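Local coordinates for nitrogenase molybdenum-iron protein beta chain (Clostridium pasteurianum, PDB 4WES) that forms, together with the alpha chain, the component of nitrogenase that carries iron-sulfur clusters and reduces dinitrogen to ammonium in nitrogen fixation, at residues Glu401-Phe406 against Leu442-Arg447; Val341-Gly344 against Lys349-Lys352. All coordinates share one frame; numbering follows the deposited sequence.

Contact 1: residues Glu401-Phe406 against Leu442-Arg447; sequences EENIPF and LDKIER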
loop_
_atom_site.group_PDB
_atom_site.type_symbol
_atom_site.label_atom_id
_atom_site.label_comp_id
_atom_site.label_asym_id
_atom_site.label_seq_id
_atom_site.Cartn_x
_atom_site.Cartn_y
_atom_site.Cartn_z
ATOM N N GLU B 401 -5.877 7.919 -15.332
ATOM C CA GLU B 401 -6.872 8.535 -16.226
ATOM C C GLU B 401 -8.281 8.149 -15.814
ATOM O O GLU B 401 -9.175 9.007 -15.882
ATOM C CB GLU B 401 -6.596 8.116 -17.661
ATOM C CG GLU B 401 -7.650 8.540 -18.669
ATOM C CD GLU B 401 -7.843 10.025 -18.828
ATOM O OE1 GLU B 401 -7.120 10.840 -18.189
ATOM O OE2 GLU B 401 -8.740 10.392 -19.642
ATOM N N GLU B 402 -8.503 6.898 -15.449
ATOM C CA GLU B 402 -9.834 6.396 -15.162
ATOM C C GLU B 402 -10.161 6.317 -13.679
ATOM O O GLU B 402 -11.282 5.942 -13.326
ATOM C CB GLU B 402 -10.004 5.035 -15.836
ATOM C CG GLU B 402 -9.816 5.068 -17.360
ATOM C CD GLU B 402 -10.820 5.910 -18.105
ATOM O OE1 GLU B 402 -10.453 6.454 -19.173
ATOM O OE2 GLU B 402 -11.987 6.036 -17.647
ATOM N N ASN B 403 -9.195 6.665 -12.825
ATOM C CA ASN B 403 -9.397 6.651 -11.381
ATOM C C ASN B 403 -9.774 5.274 -10.878
ATOM O O ASN B 403 -10.783 5.083 -10.218
ATOM C CB ASN B 403 -10.395 7.722 -10.959
ATOM C CG ASN B 403 -10.414 7.951 -9.460
ATOM O OD1 ASN B 403 -9.512 7.554 -8.729
ATOM N ND2 ASN B 403 -11.451 8.614 -8.981
ATOM N N ILE B 404 -8.908 4.285 -11.147
ATOM C CA ILE B 404 -9.138 2.895 -10.768
ATOM C C ILE B 404 -8.091 2.465 -9.748
ATOM O O ILE B 404 -6.887 2.623 -9.994
ATOM C CB ILE B 404 -9.025 1.945 -11.992
ATOM C CG1 ILE B 404 -9.915 2.370 -13.142
ATOM C CG2 ILE B 404 -9.365 0.522 -11.585
ATOM C CD1 ILE B 404 -9.577 1.702 -14.443
ATOM N N PRO B 405 -8.530 1.872 -8.626
ATOM C CA PRO B 405 -7.544 1.258 -7.685
ATOM C C PRO B 405 -6.642 0.286 -8.412
ATOM O O PRO B 405 -7.109 -0.531 -9.193
ATOM C CB PRO B 405 -8.447 0.570 -6.656
ATOM C CG PRO B 405 -9.692 1.397 -6.671
ATOM C CD PRO B 405 -9.910 1.744 -8.123
ATOM N N PHE B 406 -5.337 0.400 -8.118
ATOM C CA PHE B 406 -4.316 -0.210 -8.953
ATOM C C PHE B 406 -3.352 -1.066 -8.141
ATOM O O PHE B 406 -2.750 -0.592 -7.186
ATOM C CB PHE B 406 -3.556 0.893 -9.695
ATOM C CG PHE B 406 -2.439 0.424 -10.600
ATOM C CD1 PHE B 406 -2.636 -0.580 -11.526
ATOM C CD2 PHE B 406 -1.184 1.030 -10.542
ATOM C CE1 PHE B 406 -1.604 -1.011 -12.346
ATOM C CE2 PHE B 406 -0.157 0.601 -11.364
ATOM C CZ PHE B 406 -0.371 -0.412 -12.271
ATOM N N LEU B 442 -9.967 0.263 -0.274
ATOM C CA LEU B 442 -10.312 1.097 0.867
ATOM C C LEU B 442 -9.677 2.477 0.802
ATOM O O LEU B 442 -10.303 3.464 1.191
ATOM C CB LEU B 442 -9.962 0.370 2.167
ATOM C CG LEU B 442 -10.932 -0.718 2.543
ATOM C CD1 LEU B 442 -10.362 -1.673 3.596
ATOM C CD2 LEU B 442 -12.234 -0.148 3.050
ATOM N N ASP B 443 -8.456 2.583 0.289
ATOM C CA ASP B 443 -7.824 3.881 0.163
ATOM C C ASP B 443 -8.686 4.814 -0.695
ATOM O O ASP B 443 -8.871 5.994 -0.370
ATOM C CB ASP B 443 -6.439 3.753 -0.486
ATOM C CG ASP B 443 -5.319 3.356 0.478
ATOM O OD1 ASP B 443 -5.514 3.349 1.707
ATOM O OD2 ASP B 443 -4.238 3.051 -0.067
ATOM N N LYS B 444 -9.203 4.308 -1.812
ATOM C CA LYS B 444 -10.040 5.131 -2.685
ATOM C C LYS B 444 -11.329 5.506 -1.968
ATOM O O LYS B 444 -11.735 6.658 -2.005
ATOM C CB LYS B 444 -10.329 4.421 -3.999
ATOM C CG LYS B 444 -11.263 5.253 -4.908
ATOM C CD LYS B 444 -11.510 4.627 -6.242
ATOM C CE LYS B 444 -12.558 5.491 -6.996
ATOM N NZ LYS B 444 -12.823 5.041 -8.355
ATOM N N ILE B 445 -11.992 4.549 -1.319
ATOM C CA ILE B 445 -13.235 4.835 -0.619
ATOM C C ILE B 445 -13.038 5.967 0.371
ATOM O O ILE B 445 -13.837 6.918 0.430
ATOM C CB ILE B 445 -13.765 3.577 0.106
ATOM C CG1 ILE B 445 -14.248 2.548 -0.899
ATOM C CG2 ILE B 445 -14.856 3.938 1.115
ATOM C CD1 ILE B 445 -14.526 1.186 -0.313
ATOM N N GLU B 446 -11.951 5.904 1.141
ATOM C CA GLU B 446 -11.737 6.858 2.234
ATOM C C GLU B 446 -11.231 8.210 1.748
ATOM O O GLU B 446 -11.431 9.215 2.424
ATOM C CB GLU B 446 -10.815 6.245 3.292
ATOM C CG GLU B 446 -11.424 4.953 3.851
ATOM C CD GLU B 446 -10.868 4.561 5.190
ATOM O OE1 GLU B 446 -11.684 4.438 6.156
ATOM O OE2 GLU B 446 -9.650 4.448 5.334
ATOM N N ARG B 447 -10.595 8.242 0.577
ATOM C CA ARG B 447 -10.198 9.527 -0.002
ATOM C C ARG B 447 -11.403 10.244 -0.618
ATOM O O ARG B 447 -11.486 11.467 -0.551
ATOM C CB ARG B 447 -9.124 9.348 -1.077
ATOM C CG ARG B 447 -8.348 10.610 -1.403
ATOM C CD ARG B 447 -7.316 10.384 -2.497
ATOM N NE ARG B 447 -6.534 9.173 -2.271
ATOM C CZ ARG B 447 -6.665 8.042 -2.969
ATOM N NH1 ARG B 447 -7.566 7.969 -3.939
ATOM N NH2 ARG B 447 -5.912 6.974 -2.704
#
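K444 of helix 426-448 reaches across to N403 and P405, in the turn between helix 396-402 and strand 406-408, and nearly the whole contact is made by this one side chain. With CG anti to the backbone N (chi1 178°) and the chain extended beyond CG, the lysine is fully stretched, so that it runs past P405 and sets its ammonium at N403. The packed part lies midway along it. There the methylenes run across the proline ring at about a right angle, K444 CD lying 3.7 Å from P405 CG and 3.8 Å from P405 CD. A lysine stem is apolar enough to suit this ring, while its ammonium goes on to a polar partner.

That partner is a main-chain carbonyl: K444 NZ donates to N403 O at 2.8 Å, with a C=O...N angle of 168°, so the donor lies almost straight beyond the oxygen. N403 is the first residue here to leave helical backbone angles, and its positive phi of 59° is one that asparagine tolerates well. Its amide forms the looser, exposed side of the contact. It crosses the lysine end obliquely, N403 ND2 standing 3.9 Å from K444 CE, and gives its hydrogen bond to E448 on the same helix as K444. On that helix, D443 and E446 form salt bridges with R416 of the second copy of this subunit.

A charged donor on a neutral carbonyl, backed by methylenes on a proline, implies a surface contact that is directional but small in area, in which lysine probably keeps its charge.

Contact 2: residues Val341-Gly344 against Lys349-Lys352; sequences VVTG and KFQK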
loop_
_atom_site.group_PDB
_atom_site.type_symbol
_atom_site.label_atom_id
_atom_site.label_comp_id
_atom_site.label_asym_id
_atom_site.label_seq_id
_atom_site.Cartn_x
_atom_site.Cartn_y
_atom_site.Cartn_z
ATOM N N VAL B 341 -9.615 -9.479 -19.327
ATOM C CA VAL B 341 -8.497 -10.390 -19.030
ATOM C C VAL B 341 -7.667 -10.521 -20.304
ATOM O O VAL B 341 -8.142 -11.095 -21.286
ATOM C CB VAL B 341 -8.981 -11.756 -18.539
ATOM C CG1 VAL B 341 -7.806 -12.521 -17.963
ATOM C CG2 VAL B 341 -10.084 -11.647 -17.502
ATOM N N VAL B 342 -6.434 -10.008 -20.272
ATOM C CA VAL B 342 -5.613 -9.908 -21.470
ATOM C C VAL B 342 -4.198 -10.371 -21.251
ATOM O O VAL B 342 -3.583 -10.060 -20.224
ATOM C CB VAL B 342 -5.622 -8.450 -21.993
ATOM C CG1 VAL B 342 -4.619 -8.231 -23.113
ATOM C CG2 VAL B 342 -7.017 -8.095 -22.464
ATOM N N THR B 343 -3.664 -11.091 -22.239
ATOM C CA THR B 343 -2.229 -11.302 -22.324
ATOM C C THR B 343 -1.742 -10.902 -23.707
ATOM O O THR B 343 -2.476 -11.095 -24.690
ATOM C CB THR B 343 -1.839 -12.765 -22.026
ATOM O OG1 THR B 343 -0.402 -12.876 -22.054
ATOM C CG2 THR B 343 -2.401 -13.750 -22.984
ATOM N N GLY B 344 -0.517 -10.413 -23.783
ATOM C CA GLY B 344 0.125 -10.209 -25.067
ATOM C C GLY B 344 0.777 -11.441 -25.646
ATOM O O GLY B 344 1.167 -11.450 -26.807
ATOM N N LYS B 349 -4.208 -21.710 -25.056
ATOM C CA LYS B 349 -4.464 -22.230 -23.710
ATOM C C LYS B 349 -5.087 -21.197 -22.794
ATOM O O LYS B 349 -6.030 -21.480 -22.070
ATOM C CB LYS B 349 -3.205 -22.812 -23.089
ATOM C CG LYS B 349 -3.488 -23.553 -21.808
ATOM C CD LYS B 349 -2.298 -24.333 -21.299
ATOM C CE LYS B 349 -2.709 -25.216 -20.122
ATOM N NZ LYS B 349 -3.548 -24.486 -19.122
ATOM N N PHE B 350 -4.547 -19.979 -22.838
ATOM C CA PHE B 350 -5.047 -18.878 -21.990
ATOM C C PHE B 350 -6.529 -18.671 -22.208
ATOM O O PHE B 350 -7.322 -18.572 -21.254
ATOM C CB PHE B 350 -4.251 -17.625 -22.335
ATOM C CG PHE B 350 -4.653 -16.386 -21.594
ATOM C CD1 PHE B 350 -5.589 -15.497 -22.107
ATOM C CD2 PHE B 350 -3.988 -16.005 -20.448
ATOM C CE1 PHE B 350 -5.862 -14.295 -21.468
ATOM C CE2 PHE B 350 -4.261 -14.833 -19.826
ATOM C CZ PHE B 350 -5.196 -13.962 -20.323
ATOM N N GLN B 351 -6.932 -18.574 -23.472
ATOM C CA GLN B 351 -8.331 -18.373 -23.789
ATOM C C GLN B 351 -9.206 -19.499 -23.245
ATOM O O GLN B 351 -10.241 -19.262 -22.625
ATOM C CB GLN B 351 -8.491 -18.327 -25.304
ATOM C CG GLN B 351 -9.864 -17.925 -25.760
ATOM C CD GLN B 351 -10.004 -16.422 -25.840
ATOM O OE1 GLN B 351 -9.147 -15.738 -26.409
ATOM N NE2 GLN B 351 -11.061 -15.897 -25.257
ATOM N N LYS B 352 -8.780 -20.722 -23.502
ATOM C CA LYS B 352 -9.556 -21.870 -23.053
ATOM C C LYS B 352 -9.679 -21.918 -21.536
ATOM O O LYS B 352 -10.773 -22.149 -21.009
ATOM C CB LYS B 352 -8.920 -23.159 -23.558
ATOM C CG LYS B 352 -9.119 -23.387 -25.040
ATOM C CD LYS B 352 -8.396 -24.644 -25.495
ATOM C CE LYS B 352 -8.268 -24.738 -27.004
ATOM N NZ LYS B 352 -7.268 -25.788 -27.335
#
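The ring of F350 receives T343 on one face, where CG2 stands over the middle of the ring, 3.5 Å from its centroid and only 3° off the normal. This is a CH-pi contact of nearly perpendicular approach, and the methyl is almost equally far from all six carbons, 3.7 Å from F350 CG for instance. At the ring's edge, in its plane, lies a backbone oxygen, V341 O, 3.9 Å from F350 CE1. The far end of the ring meets the strand itself: F350 CZ is 3.8 Å from V341 CG1, which approaches obliquely, and 3.8 Å from T343 N.

Threonine serves two ends here. Its OG1 is anti to the backbone N (chi1 -177°), which leaves CG2 between N and the carbonyl carbon, directed at the phenylalanine, while the hydroxyl hydrogen-bonds with G319 O and T345 N. The polar atom of a buried residue is thereby satisfied without disturbing the apolar face. Beta-branched residues also suit an extended strand, and the alternation of V341, V342 and T343 sends the first and third toward the helix and V342 to the other side of the sheet. F350, with CG anti to its own N, points at the strand, and its ring and the T343 side chain overlap, running in opposite directions, across the 8.1 Å between F350 CA and T343 CA.

Helix 348-360 thus packs on strand 337-343 as part of a beta-alpha-beta unit completed by strand 367-370, whose V368 and V370 also touch F350. I324 of helix 321-333 adjoins both V341 and F350, while V342 meets V377 and W380 of helix 374-383.

Overall arrangement
Followed from the N terminus, the chain reaches contact 2 first: strand 337-343 ends, a short turn follows, and helix 348-360 starts back over the sheet, so the contact closes a loop of only a few residues. The chain then passes through strands 367-370 and 388-391 and helix 396-402 to contact 1; between its segments it finishes strand 406-408, outermost in this chain's sheet, and runs through most of helix 426-448. The two contacts lie in series, neither nested nor crossed, with centres about 26 Å apart. Contact 2 is buried, fixing a helix on an inner strand of the parallel five-stranded sheet; contact 1 ties the approach to its outermost strand to the late helix near the second beta subunit.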